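Local coordinates for protein interacting with HSP90 1 (Saccharomyces cerevisiae, PDB 4CHH) that is involved in pre-rRNA processing, is required for the NOP58-snoRNA interaction, and belongs to the R2TP complex with RVB1, RVB2 and TAH1, at residues L45-N48 against K52-D55; M101-D104 against Q108-Y111. All coordinates share one frame; numbering follows the deposited sequence.

Both contacts lie in the PIH1 N-terminal domain, on the same side of the chain's centre, and both reach its mixed beta sheet; their centres are 13 Å apart. Contact 1 comes first along the chain and closes before contact 2 opens: it pairs the end of strand 29-47 with the loop leading to strand 58-66, whereas contact 2 is the end of the hairpin of strands 95-103 and 109-118. They touch directly. Leu-53 packs its CD2 on the Tyr-111 ring, and the Tyr-111 hydroxyl probably hydrogen-bonds to the backbone N of Gln-54, so the 52-55 loop is held between the end of one strand and the hairpin.

Contact 1: residues L45-N48 against K52-D55; sequences LSAN and KLQD
With CG anti to its own carbonyl carbon and beside the backbone N (chi1 -58°), Asp-55 turns its carboxylate over the backbone of Leu-45 to Ala-47, while Leu-53, with a similar first torsion (chi1 -66°), turns its branched end away from Ala-47 and meets it through CB. That methylene-to-methyl contact, Leu-53 CB to Ala-47 CB at 3.8 Å, is the apolar part of a small surface contact. The carboxylate supplies the polar part. Asp-55 OD1 stands 3.6 Å from Ser-46 CA, and Asp-55 CG lies 3.7 Å from the carbonyl oxygen of Leu-45. No direct hydrogen bond joins the two segments; instead, a water accepts from Ala-47 N at 3.1 Å and probably donates to Asp-55 OD1 at 2.8 Å, giving the amide a partner and probably tying the carboxylate to the strand. On the strand itself, Asn-48 reaches back to Ser-46: its ND2 donates to Ser-46 OG over 3.3 Å, with the hydroxyl oxygen close to the amide plane, and this links the residue just after the strand to a side chain within its last residues. The contact lies at the surface, where an ethanediol molecule, probably from the crystallisation liquor, lies beside the Ala-47 side chain. Leu-45 and Ser-46 form a classic beta bulge against Val-150 of strand 149-151, which borders the end of strand 29-47. From the loop before strand 58-66, Leu-53 extends to Val-149 of that short strand and to Tyr-99 and Met-101 of strand 95-103, joining the strand end to the neighbouring hairpin.

Contact 2: residues M101-D104 against Q108-Y111; sequences MDHD and QECY
Residues 101-103 and 109-111, at the ends of strands 95-103 and 109-118 that meet in the hairpin, run antiparallel with 137° between their directions, Asp-102 and Cys-110 forming a hydrogen-bonded pair and Met-101/Tyr-111 and His-103/Glu-109 the non-hydrogen-bonded pairs around it. Asp-102 N meets Cys-110 O almost straight (178°) at 2.9 Å; in the return bond, Cys-110 N approaches Asp-102 O from above the carbonyl plane. Met-101, His-103, Glu-109 and Tyr-111 share one face. Met-101 lies alongside Tyr-111, with Met-101 CG at the ring edge 3.7 Å from Tyr-111 CD1. The Met-101 sulfur completes an edge-on Met-aromatic contact. The Tyr-111 hydroxyl donates to Glu-109 OE1 at 2.6 Å, nearly along the C-O axis, while a water donates to Glu-109 OE2 and hydrogen-bonds to His-103 NE2 in the ring plane. Both carboxylate oxygens are therefore gripped, which should restrain its rotation. At the loop end, Asp-104 has CG between its backbone N and carbonyl carbon (chi1 74°), bringing Asp-104 OD1 2.8 Å from Gln-108 N, which comes from above the carboxylate plane; OD1 also accepts from Lys-106 N. Asp-104 N donates to Gln-108 O at 2.8 Å. An alanine here would lack the carboxylate, and the amides of Gln-108 and Lys-106 would probably lose their shared acceptor, leaving the turn less firmly fixed. This is a beta hairpin whose connecting loop is closed by a side-chain carboxylate bound to backbone amides.

Contact 1: residues L45-N48 against K52-D55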
loop_
_atom_site.group_PDB
_atom_site.type_symbol
_atom_site.label_atom_id
_atom_site.label_comp_id
_atom_site.label_asym_id
_atom_site.label_seq_id
_atom_site.Cartn_x
_atom_site.Cartn_y
_atom_site.Cartn_z
ATOM N N LEU A 45 -15.115 5.622 -4.279
ATOM C CA LEU A 45 -16.035 6.653 -4.774
ATOM C C LEU A 45 -16.442 6.376 -6.224
ATOM O O LEU A 45 -17.598 6.599 -6.596
ATOM C CB LEU A 45 -15.461 8.073 -4.640
ATOM C CG LEU A 45 -15.119 8.547 -3.211
ATOM C CD1 LEU A 45 -14.543 9.956 -3.244
ATOM C CD2 LEU A 45 -16.344 8.446 -2.239
ATOM N N SER A 46 -15.495 5.928 -7.046
ATOM C CA SER A 46 -15.789 5.617 -8.450
ATOM C C SER A 46 -14.764 4.639 -8.974
ATOM O O SER A 46 -13.694 4.541 -8.403
ATOM C CB SER A 46 -15.849 6.887 -9.303
ATOM O OG SER A 46 -14.588 7.516 -9.338
ATOM N N ALA A 47 -15.128 3.876 -10.013
ATOM C CA ALA A 47 -14.331 2.829 -10.635
ATOM C C ALA A 47 -14.412 3.022 -12.148
ATOM O O ALA A 47 -15.478 2.865 -12.731
ATOM C CB ALA A 47 -14.877 1.462 -10.218
ATOM N N ASN A 48 -13.317 3.433 -12.767
ATOM C CA ASN A 48 -13.292 3.768 -14.179
ATOM C C ASN A 48 -12.358 2.803 -14.929
ATOM O O ASN A 48 -11.880 3.114 -16.022
ATOM C CB ASN A 48 -12.846 5.269 -14.297
ATOM C CG ASN A 48 -13.722 6.191 -13.431
ATOM O OD1 ASN A 48 -14.830 6.594 -13.826
ATOM N ND2 ASN A 48 -13.317 6.444 -12.181
ATOM N N LYS A 52 -15.627 -4.325 -13.404
ATOM C CA LYS A 52 -16.756 -3.728 -12.692
ATOM C C LYS A 52 -16.615 -3.836 -11.175
ATOM O O LYS A 52 -16.376 -4.917 -10.628
ATOM C CB LYS A 52 -18.084 -4.373 -13.118
ATOM C CG LYS A 52 -18.353 -4.341 -14.618
ATOM C CD LYS A 52 -19.583 -5.181 -14.940
ATOM C CE LYS A 52 -19.625 -5.632 -16.375
ATOM N NZ LYS A 52 -20.749 -6.575 -16.620
ATOM N N LEU A 53 -16.759 -2.695 -10.515
ATOM C CA LEU A 53 -16.788 -2.556 -9.056
ATOM C C LEU A 53 -18.030 -1.749 -8.708
ATOM O O LEU A 53 -18.510 -0.993 -9.556
ATOM C CB LEU A 53 -15.513 -1.902 -8.492
ATOM C CG LEU A 53 -14.161 -2.667 -8.618
ATOM C CD1 LEU A 53 -13.043 -1.889 -7.905
ATOM C CD2 LEU A 53 -14.245 -4.094 -8.039
ATOM N N GLN A 54 -18.588 -1.962 -7.521
ATOM C CA GLN A 54 -19.760 -1.213 -7.045
ATOM C C GLN A 54 -19.318 0.032 -6.266
ATOM O O GLN A 54 -18.640 -0.104 -5.249
ATOM C CB GLN A 54 -20.644 -2.106 -6.139
ATOM C CG GLN A 54 -21.138 -3.377 -6.802
ATOM C CD GLN A 54 -22.045 -4.163 -5.892
ATOM O OE1 GLN A 54 -21.684 -4.534 -4.767
ATOM N NE2 GLN A 54 -23.245 -4.438 -6.365
ATOM N N ASP A 55 -19.713 1.239 -6.719
ATOM C CA ASP A 55 -19.411 2.491 -6.009
ATOM C C ASP A 55 -19.988 2.488 -4.589
ATOM O O ASP A 55 -21.052 1.901 -4.349
ATOM C CB ASP A 55 -19.983 3.701 -6.769
ATOM C CG ASP A 55 -19.488 3.862 -8.194
ATOM O OD1 ASP A 55 -18.468 3.223 -8.548
ATOM O OD2 ASP A 55 -20.112 4.634 -8.951
HETATM O O HOH W 1 -18.012 4.413 -11.034
#

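Contact 2: residues M101-D104 against Q108-Y111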
loop_
_atom_site.group_PDB
_atom_site.type_symbol
_atom_site.label_atom_id
_atom_site.label_comp_id
_atom_site.label_asym_id
_atom_site.label_seq_id
_atom_site.Cartn_x
_atom_site.Cartn_y
_atom_site.Cartn_z
ATOM N N MET A 101 -11.656 -9.591 -3.435
ATOM C CA MET A 101 -12.955 -9.305 -2.856
ATOM C C MET A 101 -13.177 -10.062 -1.567
ATOM O O MET A 101 -12.822 -11.237 -1.446
ATOM C CB MET A 101 -14.099 -9.614 -3.833
ATOM C CG MET A 101 -14.235 -8.590 -4.924
ATOM S SD MET A 101 -15.683 -8.839 -5.973
ATOM C CE MET A 101 -15.067 -8.036 -7.543
ATOM N N ASP A 102 -13.739 -9.352 -0.602
ATOM C CA ASP A 102 -14.201 -9.861 0.674
ATOM C C ASP A 102 -15.647 -9.413 0.821
ATOM O O ASP A 102 -16.177 -8.754 -0.075
ATOM C CB ASP A 102 -13.311 -9.422 1.857
ATOM C CG ASP A 102 -13.259 -10.437 3.000
ATOM O OD1 ASP A 102 -14.244 -11.216 3.160
ATOM O OD2 ASP A 102 -12.237 -10.459 3.730
ATOM N N HIS A 103 -16.329 -9.855 1.866
ATOM C CA HIS A 103 -17.725 -9.486 2.048
ATOM C C HIS A 103 -17.958 -9.105 3.495
ATOM O O HIS A 103 -17.331 -9.696 4.371
ATOM C CB HIS A 103 -18.655 -10.640 1.625
ATOM C CG HIS A 103 -18.668 -10.901 0.150
ATOM N ND1 HIS A 103 -17.658 -11.628 -0.468
ATOM C CD2 HIS A 103 -19.584 -10.545 -0.785
ATOM C CE1 HIS A 103 -17.981 -11.676 -1.753
ATOM N NE2 HIS A 103 -19.125 -11.027 -1.996
ATOM N N ASP A 104 -18.812 -8.095 3.754
ATOM C CA ASP A 104 -19.106 -7.721 5.143
ATOM C C ASP A 104 -20.182 -8.714 5.683
ATOM O O ASP A 104 -20.577 -9.637 4.961
ATOM C CB ASP A 104 -19.508 -6.223 5.277
ATOM C CG ASP A 104 -20.893 -5.795 4.804
ATOM O OD1 ASP A 104 -21.691 -6.679 4.380
ATOM O OD2 ASP A 104 -21.184 -4.585 4.859
ATOM N N GLN A 108 -22.384 -7.585 1.769
ATOM C CA GLN A 108 -21.995 -6.555 0.806
ATOM C C GLN A 108 -20.517 -6.647 0.492
ATOM O O GLN A 108 -19.693 -6.868 1.379
ATOM C CB GLN A 108 -22.376 -5.139 1.266
ATOM C CG GLN A 108 -23.825 -4.985 1.785
ATOM C CD GLN A 108 -24.904 -5.461 0.827
ATOM O OE1 GLN A 108 -24.946 -5.096 -0.355
ATOM N NE2 GLN A 108 -25.813 -6.282 1.329
ATOM N N GLU A 109 -20.192 -6.503 -0.793
ATOM C CA GLU A 109 -18.818 -6.555 -1.299
ATOM C C GLU A 109 -17.901 -5.499 -0.687
ATOM O O GLU A 109 -18.315 -4.356 -0.511
ATOM C CB GLU A 109 -18.808 -6.321 -2.824
ATOM C CG GLU A 109 -19.359 -7.453 -3.657
ATOM C CD GLU A 109 -19.210 -7.288 -5.157
ATOM O OE1 GLU A 109 -18.858 -6.180 -5.632
ATOM O OE2 GLU A 109 -19.451 -8.290 -5.865
ATOM N N CYS A 110 -16.655 -5.891 -0.393
ATOM C CA CYS A 110 -15.624 -4.953 0.028
ATOM C C CYS A 110 -14.320 -5.336 -0.695
ATOM O O CYS A 110 -14.088 -6.507 -1.011
ATOM C CB CYS A 110 -15.479 -4.830 1.547
ATOM S SG CYS A 110 -14.453 -6.092 2.332
ATOM N N TYR A 111 -13.542 -4.319 -1.073
ATOM C CA TYR A 111 -12.347 -4.523 -1.893
ATOM C C TYR A 111 -11.098 -4.339 -1.100
ATOM O O TYR A 111 -11.005 -3.450 -0.263
ATOM C CB TYR A 111 -12.378 -3.628 -3.137
ATOM C CG TYR A 111 -13.719 -3.715 -3.825
ATOM C CD1 TYR A 111 -14.195 -4.929 -4.323
ATOM C CD2 TYR A 111 -14.551 -2.606 -3.905
ATOM C CE1 TYR A 111 -15.465 -5.030 -4.881
ATOM C CE2 TYR A 111 -15.797 -2.683 -4.520
ATOM C CZ TYR A 111 -16.258 -3.899 -4.989
ATOM O OH TYR A 111 -17.490 -3.954 -5.574
HETATM O O HOH W 2 -20.080 -10.566 -4.703
#